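Side-chain contacts in odorant Binding Protein from Varroa destructor, form P2<1> (Varroa destructor, PDB 7NZA), which probably binds and carries small odorant-like molecules in a wide open internal cavity, within a helical fold of a non-classical type: residues K40-L45 with D59-S64; S98-A103 with Q139-K144. All coordinates share one frame; numbering follows the deposited sequence. Where two conformers were deposited one is given.

Contact 1: residues K40-L45 with D59-S64; sequences KCLQSL and DKHRES
H61 reaches across to the carbonyl of L45, the residue that follows 40-44 in the chain. NE2 of H61 donates to O of L45 at 2.7 Å, and the bond is nearly straight at 172°. The oxygen lies in the ring plane, but the donor approaches from well above the carbonyl plane. CG of H61 is anti to the backbone N (chi1 172°), which swings the ring out so that NE2 meets L45. CD2 of L42 lies at the edge of the same ring, 4.3 Å from CE1 of H61.

The L45 side chain leans over S64. Its CD1 lies 3.6 Å from O of S64 and 3.7 Å from OG of S64. With chi1 at 75° that hydroxyl folds back over its own backbone and donates to a lone pair of O of H61, with OG of S64 2.7 Å from that oxygen. It therefore meets L45 by packing. The disulfide C41-C68 joins the same two helices, and M146 of the second subunit packs on H61.

A carbonyl oxygen can only accept, so NE2 must carry the proton here. The bond helps to hold the ring's rotation and gives the L45 carbonyl a side-chain donor from helix 55-72.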
loop_
_atom_site.group_PDB
_atom_site.type_symbol
_atom_site.label_atom_id
_atom_site.label_comp_id
_atom_site.label_asym_id
_atom_site.label_seq_id
_atom_site.Cartn_x
_atom_site.Cartn_y
_atom_site.Cartn_z
ATOM N N LYS A 40 -11.761 11.078 -0.443
ATOM C CA LYS A 40 -12.697 12.072 0.024
ATOM C C LYS A 40 -12.304 12.561 1.408
ATOM O O LYS A 40 -12.347 13.788 1.679
ATOM C CB LYS A 40 -14.124 11.572 -0.002
ATOM C CG LYS A 40 -15.154 12.633 0.391
ATOM N N CYS A 41 -11.950 11.662 2.337
ATOM C CA CYS A 41 -11.478 12.069 3.660
ATOM C C CYS A 41 -10.314 13.054 3.573
ATOM O O CYS A 41 -10.256 13.990 4.307
ATOM C CB CYS A 41 -11.096 10.814 4.459
ATOM S SG CYS A 41 -12.491 9.822 4.969
ATOM N N LEU A 42 -9.363 12.752 2.665
ATOM C CA LEU A 42 -8.191 13.644 2.520
ATOM C C LEU A 42 -8.582 15.055 2.066
ATOM O O LEU A 42 -7.804 16.005 2.335
ATOM C CB LEU A 42 -7.231 13.031 1.487
ATOM C CG LEU A 42 -6.421 11.866 1.951
ATOM C CD1 LEU A 42 -5.522 11.414 0.784
ATOM C CD2 LEU A 42 -5.567 12.192 3.187
ATOM N N GLN A 43 -9.684 15.235 1.411
ATOM C CA GLN A 43 -10.121 16.591 1.030
ATOM C C GLN A 43 -10.348 17.437 2.274
ATOM O O GLN A 43 -10.005 18.631 2.271
ATOM C CB GLN A 43 -11.355 16.566 0.219
ATOM C CG GLN A 43 -11.084 15.931 -1.103
ATOM C CD GLN A 43 -12.336 16.029 -1.919
ATOM O OE1 GLN A 43 -13.367 16.495 -1.431
ATOM N NE2 GLN A 43 -12.233 15.593 -3.154
ATOM N N SER A 44 -10.823 16.833 3.337
ATOM C CA SER A 44 -11.081 17.572 4.587
ATOM C C SER A 44 -9.928 17.477 5.550
ATOM O O SER A 44 -9.864 18.261 6.488
ATOM C CB SER A 44 -12.286 17.040 5.237
ATOM O OG SER A 44 -13.469 17.294 4.432
ATOM N N LEU A 45 -9.089 16.458 5.389
ATOM C CA LEU A 45 -8.005 16.158 6.303
ATOM C C LEU A 45 -6.729 16.110 5.456
ATOM O O LEU A 45 -6.133 15.052 5.237
ATOM C CB LEU A 45 -8.243 14.806 6.987
ATOM C CG LEU A 45 -9.540 14.673 7.766
ATOM C CD1 LEU A 45 -9.885 13.230 8.075
ATOM C CD2 LEU A 45 -9.452 15.472 9.046
ATOM N N ASP A 59 0.895 10.958 13.196
ATOM C CA ASP A 59 0.136 9.850 13.789
ATOM C C ASP A 59 -1.333 10.215 14.048
ATOM O O ASP A 59 -2.232 9.426 13.717
ATOM C CB ASP A 59 0.795 9.439 15.074
ATOM C CG ASP A 59 2.137 8.769 14.912
ATOM O OD1 ASP A 59 2.435 8.297 13.816
ATOM O OD2 ASP A 59 2.840 8.705 15.962
ATOM N N LYS A 60 -1.547 11.386 14.603
ATOM C CA LYS A 60 -2.962 11.793 14.884
ATOM C C LYS A 60 -3.686 12.055 13.588
ATOM O O LYS A 60 -4.907 11.734 13.487
ATOM C CB LYS A 60 -2.998 13.036 15.752
ATOM C CG LYS A 60 -2.461 12.848 17.178
ATOM C CD LYS A 60 -3.136 11.747 17.934
ATOM N N HIS A 61 -3.017 12.615 12.581
ATOM C CA HIS A 61 -3.662 12.768 11.267
ATOM C C HIS A 61 -4.005 11.404 10.690
ATOM O O HIS A 61 -5.144 11.223 10.185
ATOM C CB HIS A 61 -2.810 13.600 10.328
ATOM C CG HIS A 61 -3.392 13.568 8.959
ATOM N ND1 HIS A 61 -2.970 12.607 8.046
ATOM C CD2 HIS A 61 -4.322 14.336 8.379
ATOM C CE1 HIS A 61 -3.718 12.820 6.963
ATOM N NE2 HIS A 61 -4.533 13.869 7.124
ATOM N N ARG A 62 -3.133 10.458 10.713
ATOM C CA ARG A 62 -3.434 9.110 10.238
ATOM C C ARG A 62 -4.687 8.553 10.896
ATOM O O ARG A 62 -5.563 7.963 10.214
ATOM C CB ARG A 62 -2.180 8.255 10.372
ATOM C CG ARG A 62 -2.405 6.840 9.883
ATOM C CD ARG A 62 -1.164 5.990 9.995
ATOM N NE ARG A 62 -0.741 5.835 11.365
ATOM C CZ ARG A 62 0.292 6.383 12.007
ATOM N NH1 ARG A 62 1.201 7.205 11.456
ATOM N NH2 ARG A 62 0.379 6.088 13.308
ATOM N N GLU A 63 -4.742 8.687 12.231
ATOM C CA GLU A 63 -5.901 8.260 13.067
ATOM C C GLU A 63 -7.156 8.888 12.499
ATOM O O GLU A 63 -8.183 8.179 12.372
ATOM C CB GLU A 63 -5.719 8.727 14.521
ATOM C CG GLU A 63 -6.867 8.455 15.497
ATOM C CD GLU A 63 -6.435 8.748 16.947
ATOM O OE1 GLU A 63 -6.062 7.766 17.665
ATOM O OE2 GLU A 63 -6.328 9.976 17.356
ATOM N N SER A 64 -7.114 10.176 12.239
ATOM C CA SER A 64 -8.289 10.905 11.760
ATOM C C SER A 64 -8.777 10.367 10.416
ATOM O O SER A 64 -9.991 10.291 10.187
ATOM C CB SER A 64 -8.083 12.404 11.729
ATOM O OG SER A 64 -7.244 12.878 10.649
#

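Contact 2: residues S98-A103 with Q139-K144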
loop_
_atom_site.group_PDB
_atom_site.type_symbol
_atom_site.label_atom_id
_atom_site.label_comp_id
_atom_site.label_asym_id
_atom_site.label_seq_id
_atom_site.Cartn_x
_atom_site.Cartn_y
_atom_site.Cartn_z
ATOM N N SER A 98 -14.663 -23.801 6.888
ATOM C CA SER A 98 -15.408 -23.845 8.173
ATOM C C SER A 98 -14.456 -23.793 9.376
ATOM O O SER A 98 -14.818 -23.081 10.355
ATOM C CB SER A 98 -16.348 -25.044 8.240
ATOM O OG SER A 98 -17.290 -24.966 7.183
ATOM N N GLU A 99 -13.343 -24.532 9.363
ATOM C CA GLU A 99 -12.478 -24.654 10.572
ATOM C C GLU A 99 -11.844 -23.262 10.795
ATOM O O GLU A 99 -11.769 -22.799 11.948
ATOM C CB GLU A 99 -11.357 -25.693 10.419
ATOM N N VAL A 100 -11.373 -22.628 9.728
ATOM C CA VAL A 100 -10.800 -21.265 9.800
ATOM C C VAL A 100 -11.868 -20.301 10.258
ATOM O O VAL A 100 -11.562 -19.471 11.128
ATOM C CB VAL A 100 -10.243 -20.853 8.440
ATOM C CG1 VAL A 100 -10.006 -19.355 8.402
ATOM C CG2 VAL A 100 -8.988 -21.663 8.155
ATOM N N GLU A 101 -13.056 -20.323 9.696
ATOM C CA GLU A 101 -14.111 -19.406 10.093
ATOM C C GLU A 101 -14.290 -19.516 11.607
ATOM O O GLU A 101 -14.472 -18.501 12.291
ATOM C CB GLU A 101 -15.396 -19.649 9.298
ATOM C CG GLU A 101 -16.489 -18.732 9.769
ATOM C CD GLU A 101 -17.862 -18.929 9.151
ATOM O OE1 GLU A 101 -18.043 -18.516 8.002
ATOM O OE2 GLU A 101 -18.758 -19.502 9.831
ATOM N N GLU A 102 -14.470 -20.731 12.141
ATOM C CA GLU A 102 -14.755 -20.902 13.573
ATOM C C GLU A 102 -13.636 -20.265 14.417
ATOM O O GLU A 102 -13.950 -19.564 15.388
ATOM C CB GLU A 102 -14.840 -22.378 13.894
ATOM C CG GLU A 102 -15.335 -22.620 15.331
ATOM C CD GLU A 102 -15.458 -24.089 15.729
ATOM O OE1 GLU A 102 -15.696 -24.895 14.796
ATOM O OE2 GLU A 102 -15.244 -24.426 16.928
ATOM N N ALA A 103 -12.389 -20.520 14.027
ATOM C CA ALA A 103 -11.248 -19.940 14.764
ATOM C C ALA A 103 -11.253 -18.420 14.663
ATOM O O ALA A 103 -11.030 -17.750 15.673
ATOM C CB ALA A 103 -9.987 -20.557 14.194
ATOM N N GLN A 139 -2.252 -15.091 11.890
ATOM C CA GLN A 139 -1.764 -16.335 12.508
ATOM C C GLN A 139 -2.610 -17.530 12.103
ATOM O O GLN A 139 -2.062 -18.548 11.739
ATOM C CB GLN A 139 -1.764 -16.244 14.042
ATOM C CG GLN A 139 -0.812 -15.231 14.613
ATOM C CD GLN A 139 0.602 -15.724 14.450
ATOM O OE1 GLN A 139 0.951 -16.814 14.896
ATOM N NE2 GLN A 139 1.436 -14.934 13.822
ATOM N N ILE A 140 -3.918 -17.431 12.175
ATOM C CA ILE A 140 -4.827 -18.553 11.866
ATOM C C ILE A 140 -4.659 -18.946 10.415
ATOM O O ILE A 140 -4.620 -20.133 10.050
ATOM C CB ILE A 140 -6.256 -18.170 12.194
ATOM C CG1 ILE A 140 -6.455 -18.054 13.696
ATOM C CG2 ILE A 140 -7.241 -19.121 11.493
ATOM C CD1 ILE A 140 -7.660 -17.268 14.110
ATOM N N CYS A 141 -4.530 -17.967 9.547
ATOM C CA CYS A 141 -4.574 -18.205 8.083
ATOM C C CYS A 141 -3.190 -18.534 7.528
ATOM O O CYS A 141 -3.107 -18.966 6.392
ATOM C CB CYS A 141 -5.105 -16.957 7.413
ATOM S SG CYS A 141 -6.857 -16.651 7.718
ATOM N N GLY A 142 -2.141 -18.220 8.259
ATOM C CA GLY A 142 -0.765 -18.264 7.701
ATOM C C GLY A 142 -0.497 -17.202 6.671
ATOM O O GLY A 142 0.167 -17.481 5.646
ATOM N N ILE A 143 -1.039 -16.013 6.863
ATOM C CA ILE A 143 -0.831 -14.897 5.926
ATOM C C ILE A 143 0.527 -14.279 6.155
ATOM O O ILE A 143 0.952 -14.094 7.310
ATOM C CB ILE A 143 -1.909 -13.830 6.080
ATOM C CG1 ILE A 143 -3.239 -14.403 5.605
ATOM C CG2 ILE A 143 -1.542 -12.540 5.402
ATOM C CD1 ILE A 143 -4.450 -13.585 6.028
ATOM N N LYS A 144 1.256 -13.990 5.067
ATOM C CA LYS A 144 2.519 -13.230 5.133
ATOM C C LYS A 144 2.341 -11.928 4.355
ATOM O O LYS A 144 1.809 -11.944 3.278
ATOM C CB LYS A 144 3.686 -14.033 4.568
ATOM C CG LYS A 144 4.069 -15.252 5.388
ATOM C CD LYS A 144 5.227 -16.033 4.769
ATOM C CE LYS A 144 4.816 -16.740 3.494
ATOM N NZ LYS A 144 5.875 -17.563 2.857
#
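The start of helix 98-118 faces the last turn of helix 122-141, with the backbones closest at V100 and I140, whose CA atoms are 6.9 Å apart. Beyond C141 the chain leaves the helix at G142, which has positive phi (69°), and runs on into strand 144-145.

I140 gives the largest share of the contact. It points at the other helix and places both branches there. CG2 is anti to the backbone N, while CG1 is anti to the carbonyl carbon (chi1 -70°). The chain then extends through chi2 of 161°, and this carries CD1 to the backbone of A103. CD1 of I140 lies 3.7 Å from O of A103 and 4.0 Å from CB of A103. CG2 of I140 meets the same methyl, with CB of A103 at 4.1 Å. CG2 and CD1 of I140 thus both rest on CB of A103, and CD1 also touches its carbonyl.

One turn earlier, V100 meets I140 at an oblique angle. CG1 of V100 is the methyl that touches, 4.2 Å from CG2 of I140. The same CG1 lies 4.2 Å from SG of C141. That sulfur is bonded to C21, and V100 also packs on C21 and K20. The valine therefore lies against the disulfide as well as the helix. Further along helix 98-118, I140 also packs on V104 and K107.

The side-chain contacts are apolar, from valine, alanine, isoleucine and the cystine sulfur. This is helix-helix packing in a mainly helical, disulfide-bridged odorant-binding protein. Here the end of helix 122-141 is held against the start of helix 98-118, beside the C21-C141 bridge to the N-terminal region.

Overall arrangement
From the N terminus, the chain passes strand 16-17 and C21 before entering helix 28-44. Contact 1 closes the short connection from this helix to helix 55-72, a connection of 13 residues, the last of them already in helix 55-72. The chain then runs through helix 84-93 to helix 98-118. Contact 2 closes a longer, mostly helical excursion of 35 residues, ending at the tail of helix 122-141. The two contacts follow in series, neither nested nor crossed. The centres of contact 1 and contact 2 are about 32 Å apart, on opposite sides of the chain centre. The second segment of contact 2 itself runs into strand 144-145, which pairs antiparallel with strand 16-17.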